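PDB 6NOR: putative NAD dependent dehydrogenase from Micromonospora echinospora, which binds NAD and is probably an NAD-dependent oxidoreductase of the GFO/IDH/MocA family, with a putative role in making gentamicin. Local coordinates for residues L51-R57 against A71-L77; G143-P149 against N310-Q316; G192-T196 against L344-Y348; V231-V237 against C249-A254. One frame throughout, in Å; residues are numbered along the deposited sequence.

Contact 1 of 4, residues L51-R57 against A71-L77; sequences LRWVVDR and ARVTTTL. With NAD (nicotinamide-adenine-dinucleotide), chain G.
Trp53 and Arg72 meet side by side at the outer border of the parallel Rossmann sheet, where strand 51-55 pairs with edge strand 72-74 at the end of a beta-alpha-beta unit. The axes of the two strand segments approach to 4.7 Å, 26° from parallel, and four backbone hydrogen bonds knit them, from Arg72 N to Arg52 O through to Asp56 N to Thr74 O. Arg72 can be followed outward. Its CB sits over the six-membered ring of Trp53, 3.8 Å from the centroid, a CH-pi contact. CG, anti to the carbonyl carbon (chi1 -66°), passes Arg52 O at 4.1 Å. From there the chain runs on over the indole, bending at chi3: CD and NE come to CZ2 and CH2, and Arg72 CZ lies 3.5 Å from Trp53 CH2. That carbon stands over the centre of one guanidinium face, although the two planes are 35° apart. At the tip NH1 lies near Trp53 CH2 and NH2 near Trp53 CZ2; NH2 also donates to a water that receives a weak bond from Arg52. A hydrogen bond from Trp53 NE1 to Asp83 would help fix the indole; the same carboxylate makes a salt bridge with Arg52. On the same face Thr74 CG2 touches Val55 CG2. Beyond the strand Asp56 grips the NAD ribose with both carboxylate oxygens: O2B donates to OD1 at 2.6 Å, and O3B donates to OD2 at 2.7 Å.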
# COMPACT_ATOMS: atom_id res chain seq x y z
N LEU A 51 -17.79 -10.38 -37.20
CA LEU A 51 -17.80 -8.93 -37.39
C LEU A 51 -17.92 -8.62 -38.86
O LEU A 51 -16.96 -8.74 -39.61
CB LEU A 51 -16.54 -8.26 -36.81
CG LEU A 51 -16.49 -6.74 -37.04
CD1 LEU A 51 -17.67 -6.03 -36.40
CD2 LEU A 51 -15.19 -6.11 -36.58
N ARG A 52 -19.10 -8.20 -39.29
CA ARG A 52 -19.36 -7.99 -40.71
C ARG A 52 -19.17 -6.54 -41.15
O ARG A 52 -18.66 -6.28 -42.24
CB ARG A 52 -20.77 -8.47 -41.04
CG ARG A 52 -20.96 -9.92 -40.67
CD ARG A 52 -22.31 -10.44 -41.13
NE ARG A 52 -22.52 -10.28 -42.56
CZ ARG A 52 -22.14 -11.17 -43.48
NH1 ARG A 52 -21.53 -12.28 -43.10
NH2 ARG A 52 -22.37 -10.94 -44.77
N TRP A 53 -19.56 -5.61 -40.29
CA TRP A 53 -19.53 -4.20 -40.67
C TRP A 53 -18.95 -3.31 -39.57
O TRP A 53 -19.21 -3.53 -38.40
CB TRP A 53 -20.94 -3.72 -41.01
CG TRP A 53 -21.56 -4.33 -42.23
CD1 TRP A 53 -22.32 -5.44 -42.28
CD2 TRP A 53 -21.48 -3.84 -43.58
NE1 TRP A 53 -22.73 -5.69 -43.56
CE2 TRP A 53 -22.22 -4.72 -44.39
CE3 TRP A 53 -20.84 -2.75 -44.18
CZ2 TRP A 53 -22.36 -4.55 -45.77
CZ3 TRP A 53 -20.98 -2.57 -45.56
CH2 TRP A 53 -21.73 -3.46 -46.33
N VAL A 54 -18.15 -2.34 -40.00
CA VAL A 54 -17.84 -1.15 -39.25
C VAL A 54 -18.56 0.01 -39.93
O VAL A 54 -18.38 0.23 -41.13
CB VAL A 54 -16.33 -0.87 -39.20
CG1 VAL A 54 -16.04 0.41 -38.46
CG2 VAL A 54 -15.61 -2.00 -38.53
N VAL A 55 -19.42 0.70 -39.19
CA VAL A 55 -20.10 1.90 -39.67
C VAL A 55 -19.47 3.11 -39.01
O VAL A 55 -19.34 3.13 -37.78
CB VAL A 55 -21.60 1.88 -39.35
CG1 VAL A 55 -22.31 3.12 -39.96
CG2 VAL A 55 -22.25 0.60 -39.87
N ASP A 56 -19.07 4.10 -39.80
CA ASP A 56 -18.48 5.33 -39.25
C ASP A 56 -18.67 6.46 -40.23
O ASP A 56 -18.58 6.26 -41.43
CB ASP A 56 -16.99 5.16 -38.93
CG ASP A 56 -16.49 6.14 -37.83
OD1 ASP A 56 -16.40 7.36 -38.09
OD2 ASP A 56 -16.17 5.68 -36.71
N ARG A 57 -18.94 7.66 -39.72
CA ARG A 57 -19.08 8.82 -40.60
C ARG A 57 -17.74 9.10 -41.29
O ARG A 57 -17.72 9.49 -42.44
CB ARG A 57 -19.57 10.06 -39.84
CG ARG A 57 -18.59 10.63 -38.83
CD ARG A 57 -18.97 12.05 -38.40
NE ARG A 57 -18.95 12.99 -39.52
CZ ARG A 57 -17.84 13.48 -40.06
NH1 ARG A 57 -16.65 13.14 -39.60
NH2 ARG A 57 -17.93 14.32 -41.08
N ALA A 71 -13.52 -6.77 -41.75
CA ALA A 71 -14.92 -6.42 -41.91
C ALA A 71 -15.11 -5.59 -43.16
O ALA A 71 -14.15 -5.16 -43.77
CB ALA A 71 -15.42 -5.67 -40.69
N ARG A 72 -16.36 -5.35 -43.54
CA ARG A 72 -16.67 -4.32 -44.54
C ARG A 72 -16.86 -2.96 -43.87
O ARG A 72 -17.21 -2.87 -42.70
CB ARG A 72 -17.92 -4.69 -45.33
CG ARG A 72 -17.68 -5.94 -46.19
CD ARG A 72 -18.92 -6.39 -46.92
NE ARG A 72 -19.27 -5.47 -47.99
CZ ARG A 72 -20.37 -5.60 -48.72
NH1 ARG A 72 -20.64 -4.73 -49.68
NH2 ARG A 72 -21.19 -6.61 -48.49
N VAL A 73 -16.62 -1.89 -44.62
CA VAL A 73 -16.76 -0.56 -44.06
C VAL A 73 -17.82 0.22 -44.81
O VAL A 73 -17.96 0.08 -46.02
CB VAL A 73 -15.42 0.19 -44.09
CG1 VAL A 73 -14.78 0.08 -45.45
CG2 VAL A 73 -15.60 1.64 -43.68
N THR A 74 -18.60 1.01 -44.08
CA THR A 74 -19.60 1.88 -44.69
C THR A 74 -19.80 3.15 -43.87
O THR A 74 -19.39 3.22 -42.72
CB THR A 74 -20.96 1.18 -44.83
OG1 THR A 74 -21.91 2.10 -45.38
CG2 THR A 74 -21.47 0.73 -43.48
N THR A 75 -20.42 4.15 -44.48
CA THR A 75 -20.71 5.40 -43.81
C THR A 75 -22.20 5.50 -43.58
O THR A 75 -22.68 6.44 -42.97
CB THR A 75 -20.22 6.61 -44.62
OG1 THR A 75 -20.78 6.56 -45.93
CG2 THR A 75 -18.72 6.58 -44.75
N THR A 76 -22.92 4.49 -44.04
CA THR A 76 -24.38 4.48 -43.97
C THR A 76 -24.85 3.32 -43.12
O THR A 76 -24.69 2.17 -43.51
CB THR A 76 -25.02 4.34 -45.37
OG1 THR A 76 -24.43 5.28 -46.27
CG2 THR A 76 -26.51 4.56 -45.31
N LEU A 77 -25.46 3.62 -41.99
CA LEU A 77 -26.03 2.59 -41.13
C LEU A 77 -26.97 1.66 -41.90
O LEU A 77 -27.07 0.48 -41.59
CB LEU A 77 -26.76 3.24 -39.95
CG LEU A 77 -27.40 2.26 -38.97
CD1 LEU A 77 -26.32 1.40 -38.33
CD2 LEU A 77 -28.22 2.97 -37.90
PA NAD G . -14.49 8.52 -30.19
O1A NAD G . -14.53 10.04 -30.49
O2A NAD G . -13.13 7.98 -30.01
O5B NAD G . -15.17 7.75 -31.38
C5B NAD G . -16.44 8.19 -31.84
C4B NAD G . -16.61 7.58 -33.25
O4B NAD G . -17.85 7.67 -33.66
C3B NAD G . -15.80 8.39 -34.23
O3B NAD G . -15.08 7.52 -35.01
C2B NAD G . -16.86 9.14 -35.08
O2B NAD G . -16.32 9.34 -36.44
C1B NAD G . -17.81 8.30 -35.11
N9A NAD G . -19.11 8.91 -35.31
C8A NAD G . -19.58 10.11 -34.92
N7A NAD G . -20.88 10.19 -35.31
C5A NAD G . -21.20 9.06 -35.94
C6A NAD G . -22.35 8.64 -36.53
N6A NAD G . -23.55 9.32 -36.62
N1A NAD G . -22.41 7.43 -37.08
C2A NAD G . -21.32 6.63 -37.09
N3A NAD G . -20.18 7.06 -36.51
C4A NAD G . -20.11 8.26 -35.93
O3 NAD G . -15.35 8.29 -28.92
PN NAD G . -15.34 7.03 -27.95
O1N NAD G . -15.13 5.72 -28.63
O2N NAD G . -14.30 7.24 -26.86
O5D NAD G . -16.76 7.01 -27.28
C5D NAD G . -17.88 6.49 -27.97
C4D NAD G . -18.94 6.02 -26.94
O4D NAD G . -18.46 5.13 -26.11
C3D NAD G . -19.39 7.21 -26.05
O3D NAD G . -20.68 7.12 -25.85
C2D NAD G . -18.57 7.04 -24.75
O2D NAD G . -19.29 7.67 -23.62
C1D NAD G . -18.48 5.74 -24.62
N1N NAD G . -17.30 5.34 -23.92
C2N NAD G . -17.41 4.30 -23.00
C3N NAD G . -16.29 3.86 -22.28
C7N NAD G . -16.49 2.72 -21.27
O7N NAD G . -15.60 2.37 -20.58
N7N NAD G . -17.77 2.11 -21.15
C4N NAD G . -15.06 4.45 -22.45
C5N NAD G . -14.94 5.48 -23.38
C6N NAD G . -16.08 5.93 -24.11
O HOH W 1 -21.52 -8.51 -45.97

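Contact 2 of 4, residues G143-P149 against N310-Q316; sequences GNFVYAP and NSGYVHQ. With NAD (nicotinamide-adenine-dinucleotide), chain G.
Asn144 and Tyr313 meet at the nicotinamide end of the NAD pocket, where the loop that follows the Rossmann strand 139-141 packs on a Schellman motif at Gly312 and the start of helix 313-326. Hydrogen bonds come first. Asn144 ND2 donates to Ser311 O at 3.0 Å, with the oxygen near the amide plane but the donor lifted above the carbonyl plane. Asn144 OD1 accepts from NAD N7N at 2.8 Å, so the amide is held at both ends. Stacking is second: Asn144 CG, between the backbone N and the carbonyl carbon (chi1 49°), lays the amide along the Tyr313 ring, 20° from its plane, Asn144 CG being 3.3 Å from Tyr313 CE1. ND2 also sits over the centre of the Phe145 ring. Exchanging Asn144 for alanine is likely to leave NAD N7N and Ser311 O without these mates. CH-pi packing is third, Gln316 CA standing over the face of the Tyr147 ring, 3.8 Å from its centroid. Among backbone contacts, Gly312 CA approaches Asn144 O, and a side chain on Gly312 would collide with that oxygen. Beside the Asn144 amide, Tyr313 OH donates to NAD O7N at 2.5 Å, and O7N lies in the tyrosine ring plane.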
# COMPACT_ATOMS: atom_id res chain seq x y z
N GLY A 143 -22.38 -0.43 -19.25
CA GLY A 143 -21.79 -0.30 -17.92
C GLY A 143 -20.83 -1.43 -17.57
O GLY A 143 -21.19 -2.34 -16.85
N ASN A 144 -19.61 -1.37 -18.08
CA ASN A 144 -18.68 -2.48 -17.96
C ASN A 144 -18.13 -2.77 -16.56
O ASN A 144 -17.82 -3.92 -16.27
CB ASN A 144 -17.49 -2.27 -18.91
CG ASN A 144 -16.90 -0.88 -18.80
OD1 ASN A 144 -17.52 0.08 -19.22
ND2 ASN A 144 -15.73 -0.76 -18.20
N PHE A 145 -18.02 -1.77 -15.70
CA PHE A 145 -17.29 -2.01 -14.46
C PHE A 145 -18.04 -2.90 -13.48
O PHE A 145 -17.43 -3.49 -12.60
CB PHE A 145 -16.88 -0.69 -13.79
CG PHE A 145 -15.90 0.10 -14.60
CD1 PHE A 145 -14.60 -0.33 -14.74
CD2 PHE A 145 -16.29 1.26 -15.26
CE1 PHE A 145 -13.69 0.39 -15.51
CE2 PHE A 145 -15.40 1.97 -16.03
CZ PHE A 145 -14.10 1.54 -16.15
N VAL A 146 -19.35 -3.05 -13.64
CA VAL A 146 -20.05 -3.97 -12.76
C VAL A 146 -19.78 -5.40 -13.18
O VAL A 146 -20.23 -6.32 -12.52
CB VAL A 146 -21.58 -3.71 -12.72
CG1 VAL A 146 -21.88 -2.37 -12.11
CG2 VAL A 146 -22.19 -3.79 -14.13
N TYR A 147 -19.03 -5.60 -14.26
CA TYR A 147 -18.63 -6.95 -14.67
C TYR A 147 -17.16 -7.21 -14.42
O TYR A 147 -16.65 -8.29 -14.71
CB TYR A 147 -18.91 -7.21 -16.17
CG TYR A 147 -20.33 -7.05 -16.63
CD1 TYR A 147 -20.79 -5.82 -17.06
CD2 TYR A 147 -21.19 -8.14 -16.72
CE1 TYR A 147 -22.09 -5.64 -17.51
CE2 TYR A 147 -22.52 -7.98 -17.19
CZ TYR A 147 -22.95 -6.71 -17.57
OH TYR A 147 -24.22 -6.50 -18.04
N ALA A 148 -16.45 -6.20 -13.94
CA ALA A 148 -15.04 -6.34 -13.64
C ALA A 148 -14.84 -7.37 -12.53
O ALA A 148 -15.43 -7.26 -11.47
CB ALA A 148 -14.43 -4.98 -13.24
N PRO A 149 -14.00 -8.37 -12.79
CA PRO A 149 -13.75 -9.52 -11.92
C PRO A 149 -13.47 -9.11 -10.47
O PRO A 149 -14.00 -9.70 -9.53
CB PRO A 149 -12.51 -10.15 -12.55
CG PRO A 149 -12.54 -9.71 -13.96
CD PRO A 149 -13.13 -8.35 -13.98
N ASN A 310 -9.78 -6.70 -17.25
CA ASN A 310 -9.92 -6.27 -15.88
C ASN A 310 -10.90 -5.12 -15.71
O ASN A 310 -11.43 -4.93 -14.63
CB ASN A 310 -8.56 -5.90 -15.30
CG ASN A 310 -7.82 -7.11 -14.79
OD1 ASN A 310 -8.44 -8.06 -14.36
ND2 ASN A 310 -6.50 -7.08 -14.81
N SER A 311 -11.19 -4.38 -16.78
CA SER A 311 -12.23 -3.34 -16.72
C SER A 311 -13.63 -3.90 -16.91
O SER A 311 -14.60 -3.17 -16.79
CB SER A 311 -12.00 -2.25 -17.77
OG SER A 311 -10.82 -1.51 -17.54
N GLY A 312 -13.72 -5.18 -17.24
CA GLY A 312 -15.00 -5.84 -17.40
C GLY A 312 -15.57 -5.96 -18.82
O GLY A 312 -16.66 -6.50 -18.98
N TYR A 313 -14.86 -5.47 -19.83
CA TYR A 313 -15.42 -5.45 -21.19
C TYR A 313 -15.67 -6.85 -21.72
O TYR A 313 -16.67 -7.09 -22.40
CB TYR A 313 -14.50 -4.71 -22.15
CG TYR A 313 -14.32 -3.27 -21.82
CD1 TYR A 313 -15.35 -2.37 -21.95
CD2 TYR A 313 -13.09 -2.80 -21.37
CE1 TYR A 313 -15.17 -1.06 -21.64
CE2 TYR A 313 -12.90 -1.50 -21.07
CZ TYR A 313 -13.94 -0.62 -21.20
OH TYR A 313 -13.73 0.68 -20.89
N VAL A 314 -14.75 -7.76 -21.41
CA VAL A 314 -14.82 -9.13 -21.89
C VAL A 314 -16.05 -9.84 -21.30
O VAL A 314 -16.82 -10.45 -22.02
CB VAL A 314 -13.51 -9.89 -21.56
CG1 VAL A 314 -13.63 -11.36 -21.86
CG2 VAL A 314 -12.38 -9.31 -22.35
N HIS A 315 -16.26 -9.71 -20.01
CA HIS A 315 -17.39 -10.36 -19.34
C HIS A 315 -18.74 -9.78 -19.76
O HIS A 315 -19.70 -10.50 -19.95
CB HIS A 315 -17.23 -10.29 -17.83
CG HIS A 315 -16.13 -11.16 -17.31
ND1 HIS A 315 -14.80 -10.77 -17.34
CD2 HIS A 315 -16.14 -12.42 -16.82
CE1 HIS A 315 -14.05 -11.75 -16.87
NE2 HIS A 315 -14.84 -12.76 -16.55
N GLN A 316 -18.78 -8.46 -19.91
CA GLN A 316 -19.97 -7.78 -20.39
C GLN A 316 -20.39 -8.30 -21.76
O GLN A 316 -21.52 -8.72 -21.96
CB GLN A 316 -19.72 -6.28 -20.46
CG GLN A 316 -20.82 -5.50 -21.10
CD GLN A 316 -20.43 -4.05 -21.24
OE1 GLN A 316 -20.78 -3.22 -20.41
NE2 GLN A 316 -19.68 -3.74 -22.28
PA NAD G . -14.49 8.52 -30.19
O1A NAD G . -14.53 10.04 -30.49
O2A NAD G . -13.13 7.98 -30.01
O5B NAD G . -15.17 7.75 -31.38
C5B NAD G . -16.44 8.19 -31.84
C4B NAD G . -16.61 7.58 -33.25
O4B NAD G . -17.85 7.67 -33.66
C3B NAD G . -15.80 8.39 -34.23
O3B NAD G . -15.08 7.52 -35.01
C2B NAD G . -16.86 9.14 -35.08
O2B NAD G . -16.32 9.34 -36.44
C1B NAD G . -17.81 8.30 -35.11
N9A NAD G . -19.11 8.91 -35.31
C8A NAD G . -19.58 10.11 -34.92
N7A NAD G . -20.88 10.19 -35.31
C5A NAD G . -21.20 9.06 -35.94
C6A NAD G . -22.35 8.64 -36.53
N6A NAD G . -23.55 9.32 -36.62
N1A NAD G . -22.41 7.43 -37.08
C2A NAD G . -21.32 6.63 -37.09
N3A NAD G . -20.18 7.06 -36.51
C4A NAD G . -20.11 8.26 -35.93
O3 NAD G . -15.35 8.29 -28.92
PN NAD G . -15.34 7.03 -27.95
O1N NAD G . -15.13 5.72 -28.63
O2N NAD G . -14.30 7.24 -26.86
O5D NAD G . -16.76 7.01 -27.28
C5D NAD G . -17.88 6.49 -27.97
C4D NAD G . -18.94 6.02 -26.94
O4D NAD G . -18.46 5.13 -26.11
C3D NAD G . -19.39 7.21 -26.05
O3D NAD G . -20.68 7.12 -25.85
C2D NAD G . -18.57 7.04 -24.75
O2D NAD G . -19.29 7.67 -23.62
C1D NAD G . -18.48 5.74 -24.62
N1N NAD G . -17.30 5.34 -23.92
C2N NAD G . -17.41 4.30 -23.00
C3N NAD G . -16.29 3.86 -22.28
C7N NAD G . -16.49 2.72 -21.27
O7N NAD G . -15.60 2.37 -20.58
N7N NAD G . -17.77 2.11 -21.15
C4N NAD G . -15.06 4.45 -22.45
C5N NAD G . -14.94 5.48 -23.38
C6N NAD G . -16.08 5.93 -24.11

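Contact 3 of 4, residues G192-T196 against L344-Y348; sequences GGALT and LEAAY
The backbones stay well apart, the nearest CA pair, Thr196 and Leu344, being 7.0 Å distant, so the contact between the first turn of helix 194-197 and helix 334-353 is made mainly by side chains reaching across. Tyr348 and Leu195 carry the largest shares. With CG anti to the carbonyl carbon (chi1 -83°), the Tyr348 ring extends from the helix to the other segment and brings OH next to Thr196. There Thr196 OG1 donates to Tyr348 OH at 2.7 Å; OG1 lies in the ring plane, at the edge, and the two side chains cross at about a right angle. Leu195 slides past the tyrosine in the opposite direction. Its CB comes within 3.4 Å of Tyr348 OH, and its CD2 rests over one ring face, 4.2 Å from the centroid and offset toward the rim, a CH-pi contact. The same methyl also reaches Ala347 CB at 4.2 Å. One turn back along the helix, Leu344 CD2 packs against the backbone oxygen of Leu195 at 3.4 Å. Gly192 CA lies 3.4 Å from Tyr348 OH, and a CB on Gly192 would run into that hydroxyl, which is consistent with a glycine here. The hydroxyl has a second partner in Glu232, whose OE2 also accepts from Leu195 N, so one carboxylate oxygen joins the tyrosine to the start of the short helix. Around this, Leu195 and Ala347 both lean on Val237 of strand 234-241, and strand 215-223 is touched through Thr222 by Leu195 and through Val218 and Ala220 by Ala347, placing the helices against one face of the mixed sheet.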
# COMPACT_ATOMS: atom_id res chain seq x y z
N GLY A 192 -23.54 16.04 -21.07
CA GLY A 192 -22.92 16.70 -19.94
C GLY A 192 -21.47 16.29 -19.85
O GLY A 192 -20.98 15.60 -20.74
N GLY A 193 -20.79 16.72 -18.79
CA GLY A 193 -19.38 16.46 -18.66
C GLY A 193 -19.07 15.25 -17.81
O GLY A 193 -19.70 14.22 -17.95
N ALA A 194 -18.12 15.42 -16.88
CA ALA A 194 -17.65 14.34 -16.02
C ALA A 194 -18.76 13.61 -15.31
O ALA A 194 -18.68 12.41 -15.08
CB ALA A 194 -16.66 14.88 -14.98
N LEU A 195 -19.81 14.33 -14.95
CA LEU A 195 -20.92 13.72 -14.24
C LEU A 195 -21.67 12.75 -15.14
O LEU A 195 -22.21 11.75 -14.68
CB LEU A 195 -21.87 14.79 -13.72
CG LEU A 195 -22.67 14.45 -12.47
CD1 LEU A 195 -21.73 13.87 -11.43
CD2 LEU A 195 -23.34 15.71 -11.96
N THR A 196 -21.69 13.02 -16.43
CA THR A 196 -22.31 12.09 -17.36
C THR A 196 -21.33 11.00 -17.75
O THR A 196 -21.67 9.83 -17.82
CB THR A 196 -22.79 12.82 -18.63
OG1 THR A 196 -23.70 13.84 -18.25
CG2 THR A 196 -23.47 11.85 -19.60
N LEU A 344 -28.82 10.84 -12.63
CA LEU A 344 -27.98 11.89 -13.20
C LEU A 344 -28.77 13.14 -13.53
O LEU A 344 -28.27 14.26 -13.39
CB LEU A 344 -27.28 11.41 -14.48
CG LEU A 344 -26.25 10.28 -14.36
CD1 LEU A 344 -25.64 9.99 -15.72
CD2 LEU A 344 -25.18 10.66 -13.38
N GLU A 345 -30.00 12.98 -14.01
CA GLU A 345 -30.82 14.14 -14.33
C GLU A 345 -31.17 14.87 -13.03
O GLU A 345 -31.15 16.08 -12.98
CB GLU A 345 -32.07 13.73 -15.12
CG GLU A 345 -33.31 14.59 -14.87
CD GLU A 345 -33.33 15.86 -15.70
OE1 GLU A 345 -32.34 16.10 -16.44
OE2 GLU A 345 -34.31 16.64 -15.62
N ALA A 346 -31.45 14.11 -11.98
CA ALA A 346 -31.72 14.71 -10.68
C ALA A 346 -30.50 15.45 -10.15
O ALA A 346 -30.62 16.55 -9.64
CB ALA A 346 -32.17 13.66 -9.69
N ALA A 347 -29.33 14.85 -10.31
CA ALA A 347 -28.10 15.46 -9.87
C ALA A 347 -27.82 16.79 -10.57
O ALA A 347 -27.46 17.76 -9.93
CB ALA A 347 -26.93 14.50 -10.07
N TYR A 348 -28.01 16.84 -11.88
CA TYR A 348 -27.83 18.09 -12.63
C TYR A 348 -28.82 19.18 -12.19
O TYR A 348 -28.49 20.36 -12.15
CB TYR A 348 -27.96 17.84 -14.14
CG TYR A 348 -26.70 17.34 -14.80
CD1 TYR A 348 -25.53 18.11 -14.80
CD2 TYR A 348 -26.66 16.09 -15.42
CE1 TYR A 348 -24.38 17.65 -15.41
CE2 TYR A 348 -25.51 15.63 -16.04
CZ TYR A 348 -24.38 16.40 -16.04
OH TYR A 348 -23.24 15.93 -16.64

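Contact 4 of 4, residues V231-V237 against C249-A254; sequences VEDQGVV and CDVSWA
Val231 and Trp253 touch at the tightly packed end of the contact: Val231 CG2 lies 3.8 Å from Trp253 CZ3. Asp233 adds its OD1 at the indole edge, in the ring plane and 3.6 Å from Trp253 CE3, with the carboxylate turned 69° from the ring. That OD1 also makes a salt bridge with Arg185, and OD2 accepts from Leu225 N and Ser226 N. Trp253 N donates to Asp233 O at 2.7 Å. With CG anti to the carbonyl carbon (chi1 -82°), the indole reaches Val231 and Asp233, and its NE1 makes a hydrogen bond to Asp197. Were Trp253 replaced by an alanine, a gap would probably open beside Val231 CG2 and Asp197 would lose its indole N-H. From here the two segments continue as an antiparallel beta hairpin, strands 234-241 and 246-252, their axes approaching to 4.9 Å. Gly235 and Val251 form one hydrogen-bonded pair and Val237 and Cys249 the next; the bond from Val251 N to Gly235 O is almost straight, 177° at the hydrogen. Asp233 and Gln234 both face Arg223 on the neighbouring strand, a classic beta bulge. Side-chain contact is sparser along the strands. On the face of Val237 and Cys249 the two CB atoms are 4.3 Å apart, and helix 199-209 covers Cys249. The opposite face, with Gln234, Val236, Asp250 and Ser252, turns to another subunit: Asp250 OD2 accepts from Gln248 of the third subunit and also makes salt bridges with Arg171 and Arg175. At the partly exposed end, Ser252 OG accepts from Ala254 N at 3.0 Å, an ST turn.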
# COMPACT_ATOMS: atom_id res chain seq x y z
N VAL A 231 -19.33 22.17 -20.45
CA VAL A 231 -19.74 21.13 -19.50
C VAL A 231 -18.80 21.10 -18.30
O VAL A 231 -17.71 21.64 -18.37
CB VAL A 231 -19.78 19.73 -20.14
CG1 VAL A 231 -20.84 19.68 -21.21
CG2 VAL A 231 -18.40 19.33 -20.71
N GLU A 232 -19.23 20.44 -17.23
CA GLU A 232 -18.49 20.42 -15.98
C GLU A 232 -17.30 19.46 -16.03
O GLU A 232 -17.35 18.45 -16.73
CB GLU A 232 -19.41 20.05 -14.82
CG GLU A 232 -19.69 18.56 -14.66
CD GLU A 232 -20.65 17.98 -15.70
OE1 GLU A 232 -21.22 18.74 -16.51
OE2 GLU A 232 -20.82 16.76 -15.72
N ASP A 233 -16.24 19.77 -15.28
CA ASP A 233 -15.02 18.94 -15.16
C ASP A 233 -15.00 18.11 -13.89
O ASP A 233 -14.26 17.14 -13.77
CB ASP A 233 -13.76 19.81 -15.15
CG ASP A 233 -13.41 20.36 -16.51
OD1 ASP A 233 -12.94 19.60 -17.37
OD2 ASP A 233 -13.58 21.58 -16.70
N GLN A 234 -15.76 18.54 -12.91
CA GLN A 234 -15.82 17.81 -11.66
C GLN A 234 -17.20 17.87 -11.08
O GLN A 234 -17.93 18.83 -11.29
CB GLN A 234 -14.80 18.35 -10.64
CG GLN A 234 -14.89 19.80 -10.37
CD GLN A 234 -13.99 20.24 -9.22
OE1 GLN A 234 -13.75 21.43 -9.04
NE2 GLN A 234 -13.51 19.29 -8.43
N GLY A 235 -17.54 16.83 -10.35
CA GLY A 235 -18.82 16.76 -9.69
C GLY A 235 -18.77 15.83 -8.51
O GLY A 235 -18.00 14.87 -8.47
N VAL A 236 -19.61 16.14 -7.53
CA VAL A 236 -19.82 15.28 -6.40
C VAL A 236 -21.32 15.14 -6.22
O VAL A 236 -22.05 16.10 -6.18
CB VAL A 236 -19.17 15.83 -5.12
CG1 VAL A 236 -19.26 14.81 -4.01
CG2 VAL A 236 -17.73 16.19 -5.37
N VAL A 237 -21.77 13.90 -6.13
CA VAL A 237 -23.16 13.61 -5.88
C VAL A 237 -23.33 12.95 -4.52
O VAL A 237 -22.68 11.96 -4.22
CB VAL A 237 -23.72 12.66 -6.95
CG1 VAL A 237 -25.23 12.44 -6.76
CG2 VAL A 237 -23.42 13.18 -8.35
N CYS A 249 -20.61 9.91 -5.01
CA CYS A 249 -19.90 9.73 -6.26
C CYS A 249 -19.03 10.95 -6.49
O CYS A 249 -19.52 12.06 -6.59
CB CYS A 249 -20.87 9.54 -7.42
SG CYS A 249 -21.96 8.15 -7.11
N ASP A 250 -17.73 10.71 -6.51
CA ASP A 250 -16.74 11.76 -6.70
C ASP A 250 -16.12 11.53 -8.07
O ASP A 250 -15.46 10.53 -8.29
CB ASP A 250 -15.70 11.67 -5.57
CG ASP A 250 -14.64 12.77 -5.62
OD1 ASP A 250 -14.35 13.32 -6.70
OD2 ASP A 250 -14.06 13.05 -4.54
N VAL A 251 -16.36 12.43 -9.02
CA VAL A 251 -15.79 12.26 -10.35
C VAL A 251 -15.06 13.51 -10.82
O VAL A 251 -15.40 14.61 -10.44
CB VAL A 251 -16.86 11.88 -11.39
CG1 VAL A 251 -17.58 10.58 -10.98
CG2 VAL A 251 -17.84 13.03 -11.62
N SER A 252 -14.05 13.34 -11.64
CA SER A 252 -13.24 14.45 -12.07
C SER A 252 -12.52 14.15 -13.36
O SER A 252 -12.05 13.04 -13.57
CB SER A 252 -12.21 14.82 -11.00
OG SER A 252 -11.38 15.86 -11.45
N TRP A 253 -12.45 15.17 -14.22
CA TRP A 253 -11.66 15.16 -15.45
C TRP A 253 -10.35 15.90 -15.28
O TRP A 253 -9.58 16.01 -16.22
CB TRP A 253 -12.43 15.81 -16.58
CG TRP A 253 -13.43 14.98 -17.31
CD1 TRP A 253 -13.64 13.63 -17.21
CD2 TRP A 253 -14.37 15.46 -18.26
NE1 TRP A 253 -14.65 13.24 -18.05
CE2 TRP A 253 -15.11 14.35 -18.71
CE3 TRP A 253 -14.64 16.72 -18.80
CZ2 TRP A 253 -16.11 14.47 -19.67
CZ3 TRP A 253 -15.64 16.84 -19.74
CH2 TRP A 253 -16.36 15.72 -20.17
N ALA A 254 -10.09 16.44 -14.10
CA ALA A 254 -8.94 17.31 -13.95
C ALA A 254 -7.92 16.73 -13.00
O ALA A 254 -7.15 17.46 -12.37
CB ALA A 254 -9.38 18.68 -13.48

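How the contacts relate
Contact 1 comes first along the chain, at the far border of the parallel Rossmann sheet, its centre about 25 Å from that of contact 2 and over 30 Å from those of contacts 3 and 4. Contacts 1 and 2 nevertheless both touch NAD, one at the adenosine ribose and the other at the nicotinamide amide, so the cofactor spans the distance between them. Contacts 2 and 3 interlock along the chain, their segments alternating, and use the successive helices 313-326 and 334-353. Contact 4, a hairpin of the mixed sheet, falls between the segments of both. Its centre is about 9 Å from that of contact 3, and Glu232 joins the two.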